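Local coordinates for protein CD180 antigen (Mus musculus, PDB 3T6Q) that probably cooperates with MD-1 and TLR4 in the innate immune response of B cells to bacterial lipopolysaccharide, leading to NF-kappa-B activation, at residues Thr328-Lys333 and Glu347-Leu352; Ser376-Leu381 and Lys397-Leu402. All coordinates share one frame; numbering follows the deposited sequence. Where two conformers were deposited one is given.

In the fold
Both contacts join the start of a concave-face strand in a leucine-rich-repeat solenoid to the turn that leads into the next strand, and their centres lie about 11 Å apart. They are in series along the chain, and a probable hydrogen bond from His377 ND1 to Glu350 O (3.0 Å) ties them. Both are partly buried: in each, buried leucines of both segments form the inner layer, partly exposed polar residues flank it, and one CA-H...O contact is made. Interaction 1 buries 224 Å², and the outer side of 347-352 lies against the sugar on Asn374. Interaction 2 buries 412 Å², differs by two bridging waters, and reaches farther along the backbone, from Ser376 to Leu381.

Interaction 1 of 2, residues Thr328-Lys333 and Glu347-Leu352; sequences THLSIK and ENLENL. With NAG (2-acetamido-2-deoxy-beta-D-glucopyranose), chain T.
Leu352 sets its CD1 methyl over one face of the peptide joining Thr328 to His329, about 3.5 Å above the plane and 3.6 Å from Thr328 C. Within 328-333 itself, Thr328 OG1 lies in plane at the edge of the His329 ring, and that hydroxyl is hydrogen-bonded to Lys304 O of the preceding repeat. On the far side of the 347-352 segment, the flat carboxylate of Glu347 carries the acetamide methyl of the sugar on Asn374 on one face, with C8 3.7 Å from Glu347 CD. Glu350 comes alongside the same sugar in a contact without a bond, its OE2 3.2 Å from C4 and its CB near C6.

With CG anti to its backbone N (chi1 -161°), Leu352 also brings CD1 to 3.9 Å from Leu330 CB. Leu330 CD2 continues the apolar line to Leu349 CD1, a looser 4.3 Å. At the outer end, Thr328 CA approaches Asn351 O at 3.6 Å with 155° at the hydrogen, a CA-H...O contact. A type I turn from Leu349 to Leu352, closed by Leu352 N to Leu349 O at 3.1 Å, presents both leucines to the strand. Asn351 ND2 bonds to Pro325 O, and backbone bonds between Thr328 and both Arg353 and Glu354 join the strand start to the chain just after the turn.

The contact is the usual stacking of leucine-rich-repeat coils, with inward leucines filling the space between strand 329-331 and the returning turn. Because the segments meet through methyls, a peptide face and one CA-H...O contact, direct cohesion is mainly dispersive. The turn's own bond fixes its shape, and hydrogen bonds to Lys304, Pro325, Arg353 and Glu354 tie the two segments to their surroundings, while Glu347, just before the turn, and Glu350 within it lie against the glycan.

Interaction 2 of 2, residues Ser376-Leu381 and Lys397-Leu402; sequences SHLQSL and KECPQL
Leu378 and Leu402 lie side by side and point the same way, with Leu378 CG 3.8 Å from Leu402 CD1. That methyl also sits over the face of the Gln379-Ser380 peptide, 3.7 Å from Gln379 C, and meets Leu381 CB at 4.0 Å. One branch of Leu402 thus touches three successive parts of the strand entrance; its chi1 (-128°) and chi2 (30°) are both away from staggered values, for which strain is one possible reason. In the conformer given, Cys399 SG lies alongside Leu378, but a second conformer makes that pairing doubtful.

Outside this apolar layer the segments meet through polar backbone. Gln401 turns its CB toward the 376-381 segment and lays CG against Ser376 O at 3.3 Å, while Ser376 CA faces Glu398 O in a CA-H...O contact (146° at the hydrogen). One water accepts from Gln401 N (2.9 Å) and donates to Leu378 O (2.8 Å) and, weakly, to Ser376 O. A second water donates to Gln401 O (2.6 Å) and accepts from Gln379 NE2, whose amide oxygen binds Arg353 NE.

Leu378, Leu381 and Leu402 belong to the leucine layer of successive repeats. Water, not direct bonding, links Gln401 N and O to Leu378 O and Gln379 NE2, so the contact combines close leucine packing inside with a solvent-mediated polar linkage outside.

Interaction 1 of 2, residues Thr328-Lys333 and Glu347-Leu352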
loop_
_atom_site.group_PDB
_atom_site.type_symbol
_atom_site.label_atom_id
_atom_site.label_comp_id
_atom_site.label_asym_id
_atom_site.label_seq_id
_atom_site.Cartn_x
_atom_site.Cartn_y
_atom_site.Cartn_z
ATOM N N THR A 328 11.454 -31.502 -30.268
ATOM C CA THR A 328 12.320 -30.809 -31.209
ATOM C C THR A 328 13.354 -29.943 -30.442
ATOM O O THR A 328 14.405 -29.616 -30.993
ATOM C CB THR A 328 11.502 -29.881 -32.170
ATOM O OG1 THR A 328 10.706 -28.979 -31.388
ATOM C CG2 THR A 328 10.575 -30.736 -33.039
ATOM N N HIS A 329 13.006 -29.536 -29.217
ATOM C CA HIS A 329 13.875 -28.691 -28.384
ATOM C C HIS A 329 13.994 -29.269 -26.988
ATOM O O HIS A 329 12.985 -29.558 -26.325
ATOM C CB HIS A 329 13.286 -27.263 -28.244
ATOM C CG HIS A 329 13.064 -26.558 -29.589
ATOM N ND1 HIS A 329 13.610 -25.352 -29.876
ATOM C CD2 HIS A 329 12.326 -26.934 -30.725
ATOM C CE1 HIS A 329 13.253 -24.986 -31.130
ATOM N NE2 HIS A 329 12.480 -25.962 -31.648
ATOM N N LEU A 330 15.231 -29.378 -26.507
ATOM C CA LEU A 330 15.516 -29.912 -25.162
ATOM C C LEU A 330 16.599 -29.051 -24.509
ATOM O O LEU A 330 17.676 -28.910 -25.069
ATOM C CB LEU A 330 16.027 -31.369 -25.260
ATOM C CG LEU A 330 16.477 -31.990 -23.898
ATOM C CD1 LEU A 330 15.301 -32.078 -22.911
ATOM C CD2 LEU A 330 17.042 -33.377 -24.143
ATOM N N SER A 331 16.283 -28.476 -23.339
ATOM C CA SER A 331 17.214 -27.677 -22.554
ATOM C C SER A 331 17.437 -28.307 -21.220
ATOM O O SER A 331 16.471 -28.582 -20.493
ATOM C CB SER A 331 16.623 -26.287 -22.303
ATOM O OG SER A 331 16.506 -25.658 -23.548
ATOM N N ILE A 332 18.691 -28.606 -20.910
ATOM C CA ILE A 332 19.001 -29.153 -19.598
ATOM C C ILE A 332 20.289 -28.460 -19.218
ATOM O O ILE A 332 21.351 -29.039 -19.268
ATOM C CB ILE A 332 19.227 -30.684 -19.607
ATOM C CG1 ILE A 332 18.100 -31.402 -20.323
ATOM C CG2 ILE A 332 19.302 -31.201 -18.161
ATOM C CD1 ILE A 332 18.386 -32.874 -20.562
ATOM N N LYS A 333 20.190 -27.205 -18.874
ATOM C CA LYS A 333 21.420 -26.459 -18.551
ATOM C C LYS A 333 21.455 -26.112 -17.070
ATOM O O LYS A 333 20.409 -26.135 -16.403
ATOM C CB LYS A 333 21.495 -25.188 -19.397
ATOM C CG LYS A 333 20.772 -24.014 -18.761
ATOM C CD LYS A 333 21.338 -22.682 -19.283
ATOM C CE LYS A 333 20.595 -21.505 -18.681
ATOM N NZ LYS A 333 19.179 -21.538 -19.170
ATOM N N GLU A 347 19.144 -41.179 -28.039
ATOM C CA GLU A 347 19.069 -41.723 -29.395
ATOM C C GLU A 347 17.615 -41.838 -29.990
ATOM O O GLU A 347 17.459 -41.913 -31.212
ATOM C CB GLU A 347 19.796 -43.061 -29.461
ATOM C CG GLU A 347 19.110 -44.149 -28.640
ATOM C CD GLU A 347 19.874 -45.479 -28.663
ATOM O OE1 GLU A 347 19.407 -46.407 -27.979
ATOM O OE2 GLU A 347 20.935 -45.582 -29.330
ATOM N N ASN A 348 16.569 -41.878 -29.165
ATOM C CA ASN A 348 15.215 -41.943 -29.756
ATOM C C ASN A 348 14.621 -40.577 -30.094
ATOM O O ASN A 348 13.520 -40.494 -30.644
ATOM C CB ASN A 348 14.244 -42.778 -28.926
ATOM C CG ASN A 348 14.551 -42.714 -27.459
ATOM O OD1 ASN A 348 14.569 -43.748 -26.754
ATOM N ND2 ASN A 348 14.848 -41.503 -26.984
ATOM N N LEU A 349 15.356 -39.502 -29.799
ATOM C CA LEU A 349 14.869 -38.181 -30.163
ATOM C C LEU A 349 15.218 -37.836 -31.592
ATOM O O LEU A 349 15.999 -36.908 -31.880
ATOM C CB LEU A 349 15.383 -37.133 -29.185
ATOM C CG LEU A 349 15.078 -37.451 -27.733
ATOM C CD1 LEU A 349 15.625 -36.353 -26.839
ATOM C CD2 LEU A 349 13.584 -37.592 -27.501
ATOM N N GLU A 350 14.612 -38.569 -32.519
ATOM C CA GLU A 350 14.938 -38.411 -33.929
ATOM C C GLU A 350 14.563 -37.055 -34.543
ATOM O O GLU A 350 15.131 -36.647 -35.578
ATOM C CB GLU A 350 14.302 -39.567 -34.756
ATOM C CG GLU A 350 12.770 -39.549 -34.752
ATOM C CD GLU A 350 12.173 -40.694 -35.593
ATOM O OE1 GLU A 350 11.352 -40.421 -36.488
ATOM O OE2 GLU A 350 12.553 -41.860 -35.382
ATOM N N ASN A 351 13.629 -36.363 -33.887
ATOM C CA ASN A 351 13.146 -35.078 -34.335
ATOM C C ASN A 351 13.870 -33.905 -33.680
ATOM O O ASN A 351 13.535 -32.766 -33.965
ATOM C CB ASN A 351 11.649 -34.972 -34.043
ATOM C CG ASN A 351 10.854 -36.046 -34.753
ATOM O OD1 ASN A 351 10.904 -36.134 -35.967
ATOM N ND2 ASN A 351 10.163 -36.892 -33.993
ATOM N N LEU A 352 14.851 -34.187 -32.812
ATOM C CA LEU A 352 15.502 -33.147 -32.032
ATOM C C LEU A 352 16.273 -32.130 -32.901
ATOM O O LEU A 352 17.076 -32.513 -33.751
ATOM C CB LEU A 352 16.394 -33.753 -30.933
ATOM C CG LEU A 352 16.711 -32.742 -29.829
ATOM C CD1 LEU A 352 15.459 -32.428 -29.021
ATOM C CD2 LEU A 352 17.797 -33.326 -28.923
HETATM C C1 NAG T . 17.362 -43.436 -34.723
HETATM C C2 NAG T . 16.353 -44.328 -33.988
HETATM C C3 NAG T . 15.408 -45.036 -34.963
HETATM C C4 NAG T . 14.825 -44.054 -35.990
HETATM C C5 NAG T . 15.912 -43.199 -36.662
HETATM C C6 NAG T . 15.276 -42.070 -37.481
HETATM C C7 NAG T . 16.733 -45.647 -31.944
HETATM C C8 NAG T . 17.540 -46.723 -31.302
HETATM N N2 NAG T . 17.060 -45.349 -33.212
HETATM O O3 NAG T . 14.366 -45.601 -34.182
HETATM O O4 NAG T . 14.003 -44.714 -36.958
HETATM O O5 NAG T . 16.750 -42.572 -35.678
HETATM O O6 NAG T . 16.352 -41.305 -38.006
HETATM O O7 NAG T . 15.831 -45.092 -31.310
#

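Interaction 2 of 2, residues Ser376-Leu381 and Lys397-Leu402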
loop_
_atom_site.group_PDB
_atom_site.type_symbol
_atom_site.label_atom_id
_atom_site.label_comp_id
_atom_site.label_asym_id
_atom_site.label_seq_id
_atom_site.Cartn_x
_atom_site.Cartn_y
_atom_site.Cartn_z
ATOM N N SER A 376 20.345 -37.113 -35.761
ATOM C CA SER A 376 20.749 -36.791 -37.127
ATOM C C SER A 376 20.113 -35.490 -37.647
ATOM O O SER A 376 20.576 -34.919 -38.639
ATOM C CB SER A 376 20.399 -38.013 -38.031
ATOM O OG SER A 376 18.991 -38.038 -38.196
ATOM N N HIS A 377 19.063 -34.994 -36.975
ATOM C CA HIS A 377 18.416 -33.747 -37.365
ATOM C C HIS A 377 18.805 -32.526 -36.532
ATOM O O HIS A 377 18.250 -31.438 -36.727
ATOM C CB HIS A 377 16.899 -33.938 -37.359
ATOM C CG HIS A 377 16.402 -34.768 -38.525
ATOM N ND1 HIS A 377 15.530 -35.789 -38.380
ATOM C CD2 HIS A 377 16.724 -34.714 -39.886
ATOM C CE1 HIS A 377 15.288 -36.347 -39.587
ATOM N NE2 HIS A 377 16.019 -35.685 -40.505
ATOM N N LEU A 378 19.737 -32.709 -35.586
ATOM C CA LEU A 378 20.159 -31.604 -34.699
ATOM C C LEU A 378 20.690 -30.423 -35.499
ATOM O O LEU A 378 21.445 -30.613 -36.442
ATOM C CB LEU A 378 21.264 -32.093 -33.718
ATOM C CG LEU A 378 21.355 -31.207 -32.484
ATOM C CD1 LEU A 378 20.039 -31.196 -31.707
ATOM C CD2 LEU A 378 22.493 -31.701 -31.586
ATOM N N GLN A 379 20.272 -29.206 -35.144
ATOM C CA GLN A 379 20.748 -28.049 -35.859
ATOM C C GLN A 379 21.420 -27.073 -34.975
ATOM O O GLN A 379 22.168 -26.237 -35.473
ATOM C CB GLN A 379 19.601 -27.331 -36.558
ATOM C CG GLN A 379 19.034 -28.179 -37.676
ATOM C CD GLN A 379 17.806 -27.561 -38.326
ATOM O OE1 GLN A 379 16.767 -27.464 -37.714
ATOM N NE2 GLN A 379 17.924 -27.188 -39.576
ATOM N N SER A 380 21.103 -27.105 -33.674
ATOM C CA SER A 380 21.751 -26.143 -32.787
ATOM C C SER A 380 22.188 -26.900 -31.516
ATOM O O SER A 380 21.393 -27.648 -30.924
ATOM C CB SER A 380 20.775 -25.021 -32.445
ATOM O OG SER A 380 21.409 -24.055 -31.647
ATOM N N LEU A 381 23.454 -26.743 -31.135
ATOM C CA LEU A 381 23.961 -27.480 -29.991
ATOM C C LEU A 381 24.768 -26.567 -29.102
ATOM O O LEU A 381 25.715 -25.913 -29.555
ATOM C CB LEU A 381 24.825 -28.649 -30.450
ATOM C CG LEU A 381 25.655 -29.363 -29.357
ATOM C CD1 LEU A 381 24.693 -30.061 -28.380
ATOM C CD2 LEU A 381 26.584 -30.345 -30.072
ATOM N N LYS A 397 30.007 -36.376 -36.184
ATOM C CA LYS A 397 29.519 -37.209 -37.290
ATOM C C LYS A 397 28.047 -37.547 -37.080
ATOM O O LYS A 397 27.296 -37.605 -38.042
ATOM C CB LYS A 397 30.342 -38.494 -37.392
ATOM C CG LYS A 397 29.980 -39.297 -38.640
ATOM C CD LYS A 397 30.623 -40.673 -38.650
ATOM C CE LYS A 397 29.702 -41.662 -37.955
ATOM N NZ LYS A 397 29.974 -43.060 -38.374
ATOM N N GLU A 398 27.634 -37.740 -35.825
ATOM C CA GLU A 398 26.216 -37.988 -35.500
ATOM C C GLU A 398 25.238 -36.833 -35.763
ATOM O O GLU A 398 24.025 -37.076 -35.844
ATOM C CB GLU A 398 26.056 -38.497 -34.054
ATOM C CG GLU A 398 26.662 -39.880 -33.812
ATOM C CD GLU A 398 26.002 -41.006 -34.635
ATOM O OE1 GLU A 398 26.734 -41.757 -35.302
ATOM O OE2 GLU A 398 24.756 -41.155 -34.616
ATOM N N CYS A 399 25.755 -35.607 -35.952
ATOM C CA CYS A 399 24.926 -34.437 -36.240
ATOM C C CYS A 399 25.408 -33.636 -37.413
ATOM O O CYS A 399 25.779 -32.460 -37.249
ATOM C CB CYS A 399 24.862 -33.479 -35.064
ATOM S SG CYS A 399 24.548 -34.332 -33.524
ATOM N N PRO A 400 25.363 -34.234 -38.600
ATOM C CA PRO A 400 25.901 -33.565 -39.796
ATOM C C PRO A 400 25.185 -32.286 -40.216
ATOM O O PRO A 400 25.763 -31.509 -40.965
ATOM C CB PRO A 400 25.776 -34.640 -40.897
ATOM C CG PRO A 400 24.704 -35.558 -40.430
ATOM C CD PRO A 400 24.678 -35.513 -38.929
ATOM N N GLN A 401 23.961 -32.049 -39.726
ATOM C CA GLN A 401 23.155 -30.886 -40.139
ATOM C C GLN A 401 23.333 -29.688 -39.231
ATOM O O GLN A 401 22.569 -28.744 -39.348
ATOM C CB GLN A 401 21.644 -31.205 -40.158
ATOM C CG GLN A 401 21.276 -32.533 -40.784
ATOM C CD GLN A 401 21.218 -32.457 -42.274
ATOM O OE1 GLN A 401 20.182 -32.756 -42.875
ATOM N NE2 GLN A 401 22.313 -32.045 -42.891
ATOM N N LEU A 402 24.319 -29.707 -38.337
ATOM C CA LEU A 402 24.406 -28.625 -37.321
ATOM C C LEU A 402 24.588 -27.297 -38.032
ATOM O O LEU A 402 25.404 -27.225 -38.954
ATOM C CB LEU A 402 25.636 -28.886 -36.415
ATOM C CG LEU A 402 25.538 -28.902 -34.888
ATOM C CD1 LEU A 402 24.200 -29.360 -34.303
ATOM C CD2 LEU A 402 26.725 -29.670 -34.301
HETATM O O HOH W 1 22.396 -33.017 -37.517
HETATM O O HOH W 2 20.771 -27.821 -41.030
#